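PDB 4KH9: DUF4785 domain-containing protein from Legionella pneumophila subsp. pneumophila, which is of unknown function but binds calcium and is built from an N-terminal domain followed by two E-set (immunoglobulin-like) domains. Local coordinates for residues 155-160 against 253-258; 195-200 against 219-224; 81-86 against 149-154; 97-102 against 116-121. All coordinates share one frame; numbering follows the deposited sequence.

Contact 1 (155-160 against 253-258); sequences VLDKFS and IRRSGH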
# COMPACT_ATOMS: atom_id res chain seq x y z
N VAL A 155 -18.71 4.12 2.37
CA VAL A 155 -19.65 3.51 3.30
C VAL A 155 -18.88 2.63 4.25
O VAL A 155 -18.30 1.65 3.83
CB VAL A 155 -20.78 2.70 2.58
CG1 VAL A 155 -21.74 2.05 3.58
CG2 VAL A 155 -21.55 3.58 1.57
N LEU A 156 -18.90 2.97 5.54
CA LEU A 156 -18.34 2.17 6.60
C LEU A 156 -19.51 1.47 7.29
O LEU A 156 -20.32 2.10 7.97
CB LEU A 156 -17.48 2.98 7.58
CG LEU A 156 -17.00 2.21 8.83
CD1 LEU A 156 -15.99 1.12 8.46
CD2 LEU A 156 -16.46 3.16 9.89
N ASP A 157 -19.60 0.15 7.10
CA ASP A 157 -20.65 -0.66 7.71
C ASP A 157 -20.10 -1.10 9.07
O ASP A 157 -19.76 -2.26 9.30
CB ASP A 157 -21.00 -1.83 6.75
CG ASP A 157 -22.39 -2.42 6.91
OD1 ASP A 157 -23.16 -1.94 7.80
OD2 ASP A 157 -22.73 -3.33 6.14
N LYS A 158 -19.92 -0.09 9.92
CA LYS A 158 -19.29 -0.10 11.22
C LYS A 158 -19.71 -1.29 12.10
O LYS A 158 -18.86 -1.86 12.80
CB LYS A 158 -19.62 1.24 11.95
CG LYS A 158 -18.78 1.50 13.19
CD LYS A 158 -19.02 2.87 13.81
CE LYS A 158 -18.07 3.06 14.96
NZ LYS A 158 -18.06 4.47 15.46
N PHE A 159 -21.00 -1.66 12.09
CA PHE A 159 -21.41 -2.69 13.02
C PHE A 159 -21.72 -4.03 12.32
O PHE A 159 -22.25 -4.94 12.96
CB PHE A 159 -22.60 -2.18 13.86
CG PHE A 159 -22.19 -1.00 14.71
CD1 PHE A 159 -21.39 -1.18 15.85
CD2 PHE A 159 -22.61 0.29 14.39
CE1 PHE A 159 -21.01 -0.10 16.63
CE2 PHE A 159 -22.22 1.37 15.18
CZ PHE A 159 -21.43 1.17 16.30
N SER A 160 -21.30 -4.16 11.06
CA SER A 160 -21.39 -5.42 10.31
C SER A 160 -20.28 -6.37 10.70
O SER A 160 -19.16 -5.93 10.99
CB SER A 160 -21.32 -5.14 8.81
OG SER A 160 -21.39 -6.38 8.12
N ILE A 253 -24.33 -7.54 -0.57
CA ILE A 253 -23.07 -7.61 0.15
C ILE A 253 -22.04 -6.93 -0.73
O ILE A 253 -21.66 -7.46 -1.79
CB ILE A 253 -22.65 -9.06 0.56
CG1 ILE A 253 -23.85 -10.01 0.94
CG2 ILE A 253 -21.50 -9.07 1.56
CD1 ILE A 253 -24.59 -9.76 2.19
N ARG A 254 -21.62 -5.75 -0.32
CA ARG A 254 -20.64 -4.98 -1.09
C ARG A 254 -19.48 -4.59 -0.22
O ARG A 254 -19.67 -3.99 0.85
CB ARG A 254 -21.31 -3.72 -1.69
CG ARG A 254 -20.33 -2.80 -2.38
CD ARG A 254 -20.32 -2.91 -3.87
NE ARG A 254 -19.40 -1.95 -4.47
CZ ARG A 254 -19.76 -0.78 -5.01
NH1 ARG A 254 -21.03 -0.40 -5.01
NH2 ARG A 254 -18.85 0.01 -5.56
N ARG A 255 -18.25 -4.96 -0.65
CA ARG A 255 -17.04 -4.60 0.06
C ARG A 255 -15.95 -4.21 -0.92
O ARG A 255 -15.81 -4.81 -1.98
CB ARG A 255 -16.55 -5.76 0.97
CG ARG A 255 -17.39 -6.15 2.20
CD ARG A 255 -17.27 -5.14 3.30
NE ARG A 255 -18.20 -5.38 4.42
CZ ARG A 255 -19.40 -4.82 4.57
NH1 ARG A 255 -19.89 -4.02 3.63
NH2 ARG A 255 -20.11 -5.06 5.65
N SER A 256 -15.16 -3.22 -0.55
CA SER A 256 -14.00 -2.82 -1.32
C SER A 256 -12.82 -2.79 -0.37
O SER A 256 -13.00 -2.62 0.84
CB SER A 256 -14.20 -1.51 -2.07
OG SER A 256 -14.00 -0.43 -1.20
N GLY A 257 -11.65 -3.07 -0.89
CA GLY A 257 -10.46 -3.13 -0.06
C GLY A 257 -9.21 -2.70 -0.77
O GLY A 257 -9.16 -2.68 -2.00
N HIS A 258 -8.21 -2.36 0.04
CA HIS A 258 -6.90 -1.87 -0.37
C HIS A 258 -5.81 -2.50 0.45
O HIS A 258 -6.03 -2.79 1.63
CB HIS A 258 -6.80 -0.33 -0.18
CG HIS A 258 -7.81 0.54 -0.88
ND1 HIS A 258 -7.51 1.17 -2.08
CD2 HIS A 258 -9.03 0.94 -0.46
CE1 HIS A 258 -8.58 1.90 -2.37
NE2 HIS A 258 -9.51 1.80 -1.43
O HOH W 1 -22.60 -2.72 3.55

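Contact 2 (195-200 against 219-224); sequences NDVDAR and NVFEGT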
# COMPACT_ATOMS: atom_id res chain seq x y z
N ASN A 195 -19.00 -14.13 -7.23
CA ASN A 195 -18.68 -14.18 -8.65
C ASN A 195 -18.33 -12.78 -9.17
O ASN A 195 -17.59 -12.68 -10.15
CB ASN A 195 -19.84 -14.79 -9.45
CG ASN A 195 -20.05 -16.28 -9.23
OD1 ASN A 195 -19.17 -17.10 -9.49
ND2 ASN A 195 -21.24 -16.65 -8.76
N ASP A 196 -18.86 -11.70 -8.54
CA ASP A 196 -18.57 -10.36 -9.00
C ASP A 196 -17.41 -9.78 -8.17
O ASP A 196 -17.59 -9.30 -7.04
CB ASP A 196 -19.84 -9.47 -8.96
CG ASP A 196 -19.73 -8.11 -9.63
OD1 ASP A 196 -18.67 -7.81 -10.21
OD2 ASP A 196 -20.71 -7.33 -9.56
N VAL A 197 -16.19 -9.92 -8.72
CA VAL A 197 -14.92 -9.46 -8.12
C VAL A 197 -14.12 -8.71 -9.16
O VAL A 197 -13.92 -9.21 -10.26
CB VAL A 197 -14.05 -10.60 -7.53
CG1 VAL A 197 -12.78 -10.07 -6.83
CG2 VAL A 197 -14.82 -11.51 -6.60
N ASP A 198 -13.57 -7.55 -8.79
CA ASP A 198 -12.68 -6.77 -9.66
C ASP A 198 -11.45 -6.41 -8.83
O ASP A 198 -11.61 -6.10 -7.65
CB ASP A 198 -13.39 -5.49 -10.18
CG ASP A 198 -14.75 -5.72 -10.82
OD1 ASP A 198 -14.82 -6.46 -11.84
OD2 ASP A 198 -15.76 -5.16 -10.32
N ALA A 199 -10.25 -6.47 -9.40
CA ALA A 199 -9.03 -6.12 -8.64
C ALA A 199 -7.96 -5.59 -9.59
O ALA A 199 -7.86 -6.03 -10.74
CB ALA A 199 -8.52 -7.33 -7.86
N ARG A 200 -7.18 -4.63 -9.12
CA ARG A 200 -6.11 -4.03 -9.92
C ARG A 200 -5.04 -3.51 -9.02
O ARG A 200 -5.23 -3.37 -7.83
CB ARG A 200 -6.68 -2.90 -10.81
CG ARG A 200 -7.25 -1.72 -9.97
CD ARG A 200 -7.75 -0.62 -10.88
NE ARG A 200 -8.13 0.58 -10.13
CZ ARG A 200 -8.47 1.73 -10.69
NH1 ARG A 200 -8.48 1.85 -12.02
NH2 ARG A 200 -8.81 2.77 -9.94
N ASN A 219 -16.00 -18.20 -1.59
CA ASN A 219 -15.76 -16.86 -1.05
C ASN A 219 -14.28 -16.41 -1.15
O ASN A 219 -13.92 -15.41 -0.54
CB ASN A 219 -16.20 -16.82 0.43
CG ASN A 219 -15.32 -17.66 1.33
OD1 ASN A 219 -14.89 -18.78 0.99
ND2 ASN A 219 -14.93 -17.09 2.46
N VAL A 220 -13.40 -17.17 -1.83
CA VAL A 220 -11.98 -16.83 -1.93
C VAL A 220 -11.53 -16.78 -3.40
O VAL A 220 -11.82 -17.70 -4.19
CB VAL A 220 -11.11 -17.84 -1.11
CG1 VAL A 220 -9.62 -17.48 -1.18
CG2 VAL A 220 -11.57 -17.94 0.35
N PHE A 221 -10.78 -15.73 -3.74
CA PHE A 221 -10.19 -15.49 -5.05
C PHE A 221 -8.71 -15.26 -4.93
O PHE A 221 -8.26 -14.63 -3.97
CB PHE A 221 -10.84 -14.27 -5.75
CG PHE A 221 -12.15 -14.59 -6.44
CD1 PHE A 221 -13.32 -14.76 -5.71
CD2 PHE A 221 -12.20 -14.74 -7.82
CE1 PHE A 221 -14.52 -15.09 -6.35
CE2 PHE A 221 -13.41 -15.03 -8.46
CZ PHE A 221 -14.56 -15.22 -7.72
N GLU A 222 -7.97 -15.72 -5.94
CA GLU A 222 -6.54 -15.41 -6.07
C GLU A 222 -6.35 -14.57 -7.30
O GLU A 222 -7.05 -14.77 -8.29
CB GLU A 222 -5.70 -16.69 -6.13
CG GLU A 222 -5.61 -17.42 -4.80
CD GLU A 222 -4.85 -18.73 -4.86
OE1 GLU A 222 -5.12 -19.54 -5.78
OE2 GLU A 222 -4.02 -18.98 -3.95
N GLY A 223 -5.44 -13.62 -7.24
CA GLY A 223 -5.16 -12.76 -8.38
C GLY A 223 -3.67 -12.69 -8.67
O GLY A 223 -2.88 -12.66 -7.74
N THR A 224 -3.28 -12.68 -9.95
CA THR A 224 -1.88 -12.51 -10.32
C THR A 224 -1.73 -11.43 -11.37
O THR A 224 -2.67 -11.17 -12.13
CB THR A 224 -1.22 -13.81 -10.84
OG1 THR A 224 -1.81 -14.20 -12.08
CG2 THR A 224 -1.26 -14.95 -9.84

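Contact 3 (81-86 against 149-154); sequences KSIPEL and DAYMIS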
# COMPACT_ATOMS: atom_id res chain seq x y z
N LYS A 81 -15.83 21.92 -6.48
CA LYS A 81 -17.16 22.47 -6.69
C LYS A 81 -18.10 21.97 -5.59
O LYS A 81 -17.72 21.10 -4.78
CB LYS A 81 -17.68 22.10 -8.10
CG LYS A 81 -16.88 22.73 -9.24
CD LYS A 81 -17.44 22.40 -10.62
CE LYS A 81 -18.60 23.27 -11.09
NZ LYS A 81 -18.14 24.53 -11.73
N SER A 82 -19.32 22.49 -5.56
CA SER A 82 -20.28 22.14 -4.52
C SER A 82 -20.99 20.78 -4.75
O SER A 82 -21.03 20.24 -5.86
CB SER A 82 -21.32 23.24 -4.36
OG SER A 82 -21.95 23.48 -5.61
N ILE A 83 -21.47 20.21 -3.63
CA ILE A 83 -22.24 18.99 -3.52
C ILE A 83 -23.72 19.40 -3.67
O ILE A 83 -24.09 20.46 -3.19
CB ILE A 83 -21.91 18.30 -2.15
CG1 ILE A 83 -20.67 17.41 -2.27
CG2 ILE A 83 -23.07 17.49 -1.54
CD1 ILE A 83 -20.34 16.69 -0.99
N PRO A 84 -24.57 18.61 -4.34
CA PRO A 84 -25.98 19.00 -4.44
C PRO A 84 -26.68 18.84 -3.11
O PRO A 84 -26.11 18.20 -2.21
CB PRO A 84 -26.56 18.01 -5.46
CG PRO A 84 -25.42 17.17 -5.95
CD PRO A 84 -24.34 17.28 -4.96
N GLU A 85 -27.92 19.37 -2.98
CA GLU A 85 -28.77 19.09 -1.80
C GLU A 85 -29.19 17.65 -1.97
O GLU A 85 -29.63 17.27 -3.06
CB GLU A 85 -29.96 20.05 -1.72
CG GLU A 85 -29.77 21.21 -0.77
CD GLU A 85 -30.95 22.17 -0.72
OE1 GLU A 85 -32.12 21.70 -0.75
OE2 GLU A 85 -30.71 23.39 -0.61
N LEU A 86 -29.00 16.83 -0.95
CA LEU A 86 -29.22 15.41 -1.10
C LEU A 86 -30.42 14.89 -0.34
O LEU A 86 -30.76 15.37 0.74
CB LEU A 86 -27.95 14.64 -0.63
CG LEU A 86 -26.65 14.88 -1.48
CD1 LEU A 86 -25.42 14.35 -0.75
CD2 LEU A 86 -26.73 14.26 -2.89
N ASP A 149 -18.91 17.21 -11.05
CA ASP A 149 -19.23 16.15 -12.00
C ASP A 149 -19.33 14.79 -11.34
O ASP A 149 -20.15 13.96 -11.76
CB ASP A 149 -18.14 16.05 -13.07
CG ASP A 149 -18.11 17.13 -14.12
OD1 ASP A 149 -19.07 17.95 -14.17
OD2 ASP A 149 -17.16 17.13 -14.94
N ALA A 150 -18.46 14.56 -10.34
CA ALA A 150 -18.34 13.27 -9.69
C ALA A 150 -18.02 13.40 -8.20
O ALA A 150 -17.63 14.46 -7.70
CB ALA A 150 -17.27 12.44 -10.38
N TYR A 151 -18.31 12.31 -7.48
CA TYR A 151 -18.19 12.21 -6.03
C TYR A 151 -17.65 10.89 -5.61
O TYR A 151 -17.86 9.91 -6.31
CB TYR A 151 -19.60 12.37 -5.36
CG TYR A 151 -20.35 13.59 -5.85
CD1 TYR A 151 -20.98 13.59 -7.10
CD2 TYR A 151 -20.31 14.79 -5.14
CE1 TYR A 151 -21.57 14.74 -7.61
CE2 TYR A 151 -20.90 15.95 -5.65
CZ TYR A 151 -21.52 15.92 -6.89
OH TYR A 151 -22.07 17.05 -7.44
N MSE A 152 -16.97 10.87 -4.48
CA MSE A 152 -16.50 9.66 -3.83
C MSE A 152 -17.47 9.35 -2.72
O MSE A 152 -17.72 10.19 -1.86
CB MSE A 152 -15.06 9.80 -3.29
CG MSE A 152 -14.53 8.52 -2.62
SE MSE A 152 -14.26 7.04 -3.86
CE MSE A 152 -12.60 7.65 -4.67
N ILE A 153 -18.08 8.17 -2.78
CA ILE A 153 -18.99 7.70 -1.74
C ILE A 153 -18.23 6.68 -0.94
O ILE A 153 -17.71 5.72 -1.51
CB ILE A 153 -20.33 7.11 -2.27
CG1 ILE A 153 -21.02 8.01 -3.30
CG2 ILE A 153 -21.28 6.72 -1.09
CD1 ILE A 153 -21.44 9.36 -2.88
N SER A 154 -18.18 6.87 0.36
CA SER A 154 -17.53 5.93 1.26
C SER A 154 -18.56 5.43 2.28
O SER A 154 -19.25 6.23 2.90
CB SER A 154 -16.34 6.58 1.94
OG SER A 154 -15.71 5.65 2.81

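Contact 4 (97-102 against 116-121); sequences PLKEAS and LAITKH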
# COMPACT_ATOMS: atom_id res chain seq x y z
N PRO A 97 -34.84 14.33 3.63
CA PRO A 97 -33.64 15.16 3.42
C PRO A 97 -32.48 14.40 4.09
O PRO A 97 -32.72 13.76 5.12
CB PRO A 97 -34.00 16.48 4.11
CG PRO A 97 -35.51 16.45 4.25
CD PRO A 97 -35.79 15.01 4.53
N LEU A 98 -31.27 14.38 3.50
CA LEU A 98 -30.16 13.56 4.04
C LEU A 98 -29.95 13.78 5.56
O LEU A 98 -29.82 12.80 6.30
CB LEU A 98 -28.86 13.83 3.29
CG LEU A 98 -27.67 12.88 3.57
CD1 LEU A 98 -28.02 11.41 3.28
CD2 LEU A 98 -26.45 13.29 2.75
N LYS A 99 -29.97 15.04 6.02
CA LYS A 99 -29.80 15.42 7.43
C LYS A 99 -30.78 14.71 8.37
O LYS A 99 -30.40 14.41 9.50
CB LYS A 99 -29.98 16.94 7.60
CG LYS A 99 -28.75 17.73 7.26
CD LYS A 99 -29.03 19.21 7.42
CE LYS A 99 -27.99 20.05 6.73
NZ LYS A 99 -28.49 21.44 6.55
N GLU A 100 -32.02 14.40 7.91
CA GLU A 100 -33.05 13.73 8.72
C GLU A 100 -32.77 12.22 8.93
O GLU A 100 -33.40 11.62 9.80
CB GLU A 100 -34.44 13.93 8.09
CG GLU A 100 -34.89 15.37 8.26
CD GLU A 100 -36.32 15.70 7.92
OE1 GLU A 100 -37.17 14.78 7.92
OE2 GLU A 100 -36.61 16.89 7.69
N ALA A 101 -31.80 11.64 8.22
CA ALA A 101 -31.36 10.26 8.42
C ALA A 101 -30.29 10.18 9.50
O ALA A 101 -29.95 9.08 9.91
CB ALA A 101 -30.83 9.66 7.12
N SER A 102 -29.72 11.34 9.92
CA SER A 102 -28.72 11.49 11.01
C SER A 102 -29.42 11.79 12.32
O SER A 102 -30.59 12.17 12.31
CB SER A 102 -27.73 12.61 10.68
OG SER A 102 -28.24 13.91 10.96
N LEU A 116 -20.60 20.73 11.68
CA LEU A 116 -21.62 20.94 10.64
C LEU A 116 -21.30 19.91 9.52
O LEU A 116 -20.70 20.25 8.49
CB LEU A 116 -21.60 22.41 10.15
CG LEU A 116 -22.88 22.96 9.47
CD1 LEU A 116 -24.02 23.14 10.48
CD2 LEU A 116 -22.61 24.31 8.84
N ALA A 117 -21.62 18.63 9.81
CA ALA A 117 -21.27 17.44 9.05
C ALA A 117 -21.90 17.37 7.64
O ALA A 117 -21.35 16.67 6.79
CB ALA A 117 -21.65 16.20 9.83
N ILE A 118 -23.01 18.07 7.38
CA ILE A 118 -23.63 18.08 6.05
C ILE A 118 -23.71 19.54 5.59
O ILE A 118 -24.40 20.35 6.20
CB ILE A 118 -25.00 17.35 6.00
CG1 ILE A 118 -24.81 15.83 6.31
CG2 ILE A 118 -25.67 17.55 4.62
CD1 ILE A 118 -26.06 15.08 6.71
N THR A 119 -22.94 19.85 4.52
CA THR A 119 -22.85 21.18 3.90
C THR A 119 -22.83 21.08 2.35
O THR A 119 -22.94 19.98 1.80
CB THR A 119 -21.58 21.93 4.39
OG1 THR A 119 -20.41 21.22 3.97
CG2 THR A 119 -21.58 22.19 5.89
N LYS A 120 -22.63 22.23 1.67
CA LYS A 120 -22.52 22.31 0.22
C LYS A 120 -21.13 21.82 -0.23
O LYS A 120 -20.95 21.50 -1.40
CB LYS A 120 -22.76 23.75 -0.28
CG LYS A 120 -24.05 24.40 0.22
CD LYS A 120 -24.11 25.88 -0.15
CE LYS A 120 -25.38 26.54 0.33
NZ LYS A 120 -25.42 27.99 0.00
N HIS A 121 -20.15 21.74 0.70
CA HIS A 121 -18.77 21.33 0.41
C HIS A 121 -18.55 19.83 0.62
O HIS A 121 -17.77 19.23 -0.12
CB HIS A 121 -17.79 22.10 1.31
CG HIS A 121 -18.11 23.56 1.44
ND1 HIS A 121 -17.82 24.46 0.43
CD2 HIS A 121 -18.74 24.22 2.45
CE1 HIS A 121 -18.26 25.63 0.86
NE2 HIS A 121 -18.82 25.54 2.07

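Contact 1 (155-160 against 253-258)
Asp157 and Arg255 form a salt bridge between the N-terminal domain and the central, E-set domain, tying the turn just after strand 150-156 to strand 251-264. The charged pairing rests on one bond: Arg255 NH2 donates to Asp157 OD2 over 3.2 Å, nearly straight at 168°. It is not a flat, two-pronged pairing, because the carboxylate and guanidinium planes stand 85° apart. The acceptor lies in the plane of the guanidinium, whereas OD2 is met on its anti side and out of the carboxylate plane.

Backbone groups position both partners. Asp157 opens a type I turn closed by Ser160 N on Asp157 O, and its carboxylate also accepts from the amides of Leu67 and Ala68. The same turn places Ser160 OG at the guanidinium edge, 3.1 Å from Arg255 NH2, while Thr162 N bonds to that hydroxyl. A bend at chi2 (-74°) swings the arginine chain over, and NE bonds to Thr162 O while NH1 turns back to Arg254 O of its own strand. A water completes the buried polar cluster, donating to Asp157 OD2 at 2.7 Å and accepting from Arg255 NH1 at 3.0 Å.

Contact 2 (195-200 against 219-224)
Asn195 meets Phe221 through its backbone, its CA lying 4.3 Å from Phe221 CZ. The side chain of the asparagine is turned elsewhere: its CB points away from segment 219-224, and its OD1 accepts from Lys215 NZ on the intervening strand.

Asp196 follows with its side chain also turned away. Asp196 and Asp198 belong to a calcium site of this protein; the alternation of an extended strand puts both acids on one side and Val197 on the other.

Val197 carries the contact. Its CG2 sits over one face of the Phe221 ring, 3.7 Å from the ring centroid and only 17° off the normal, a clear CH-pi arrangement. The methyl is nevertheless displaced toward the rim, and its closest ring atom is Phe221 CE1 at 3.6 Å. With CG1 anti to the backbone N (chi1 -177°), it is the other branch, CG2, that faces the ring. The two side chains point toward one another's strand and slide past in opposite directions, and CG2 alone of the valine side chain comes within 4.2 Å of the ring.

Strands 196-202 and 220-226 are not direct partners in the sheet. Strand 208-217 runs between them, antiparallel to both, and contributes Leu213 against Val197 and Lys215 against Phe221. On its other side strand 196-202 pairs with strand 238-248, whose Thr242 and Val244 also pack on Val197, while strand 220-226 pairs with strand 178-186.

Contact 3 (81-86 against 149-154)
Tyr151 contributes the largest surface to this contact, reaching from strand 150-156 to the loop that connects strands 72-77 and 86-89 in the N-terminal domain. Its CB points at the loop, and CG lies anti to the carbonyl carbon (chi1 -50°), an orientation that carries the ring across to residues 82-84.

Pro84 buries the next largest area. It approaches from the opposite direction to the tyrosine, and the pyrrolidine meets the far end of the phenol: Pro84 CD lies 3.4 Å from Tyr151 OH and 3.7 Å from Tyr151 CZ, while CG also borders the hydroxyl. Tyr147 and Leu55 pack against the same proline.

Ile83 works differently. Its CG1 comes to the ring edge, near the ring plane, at 3.7 Å from Tyr151 CE2, and the two side chains meet at a slant. The isoleucine also rests on Pro77, whereas Tyr151 is lined by Ile53 of strand 48-54 and by Leu55 and Leu58 of helix 55-60. The ring thus lies between the loop and the side chains of strand 48-54 and helix 55-60.

The carbonyl oxygen of Ser82 lies 3.7 Å from Tyr151 OH, also near the ring plane, but the hydroxyl has a weak hydrogen bond to Ala148 O. Across the two segments the attraction is therefore mainly apolar. The proline CD, bonded to an amide nitrogen, is probably slightly polarised and so a tolerable neighbour for the phenol oxygen, which is consistent with a largely nondirectional packing contact.

Contact 4 (97-102 against 116-121)
Ile118 packs against Leu98 and Lys99 where two connecting loops of the N-terminal domain come together, one leading from strand 95-97 to helix 104-107 and the other from that helix to strand 123-126. Residues 97-102 form successive overlapping turns, with helical backbone angles at 98-101, each closed by an amide, of Glu100, Ala101 or Ser102, bonded to the carbonyl three residues earlier.

The tight part is the tip of the isoleucine. Ile118 CD1 comes within 3.8 Å of both CA and CG of Lys99, and within a looser 4.2 Å of Leu98 CG. CG1 anti to the carbonyl carbon (chi1 -64°) with an extended chi2 (162°) stretches this branch toward the turns. Leu98 backs the contact from the inside: it is buried against Leu86 and Ile88 of one strand and against Ala123 and Leu125 of another.

The outer part is formed by the exposed Lys99, whose chain is extended beyond CG and slides past Ile118 in the opposite direction. Lys99 CE lies 4.0 Å from Ile118 CG2 and 3.6 Å from Ile118 O. The latter approach may carry a slight electrostatic attraction, since a carbon beside the ammonium is somewhat polarised; the aliphatic part of the lysine covers one side of the partly exposed Ile118.

The last of the turns is fastened twice: Lys99 O takes two donors from one residue, Ser102 N and, at 2.7 Å, Ser102 OG, the hydroxyl lying in the carbonyl plane on a lone pair.

Overall arrangement
Contacts 3 and 4 are close neighbours in the N-terminal domain, with centres about 12 Å apart, and they touch through probable backbone hydrogen bonds, Ile83 N to Lys120 O and Leu86 O to Leu98 N. In sequence, contact 4 falls wholly between the two segments of contact 3. Strand 150-156 then carries the chain from contact 3 into contact 1, whose centre is about 20 Å away and which reaches the central domain. Contact 2, bracketed in sequence by contact 1, lies on the same sheet as segment 253-258; their centres are about 16 Å apart. The series thus runs from loop packing, through a buried interdomain salt bridge, to an E-set sheet that also carries calcium ligands.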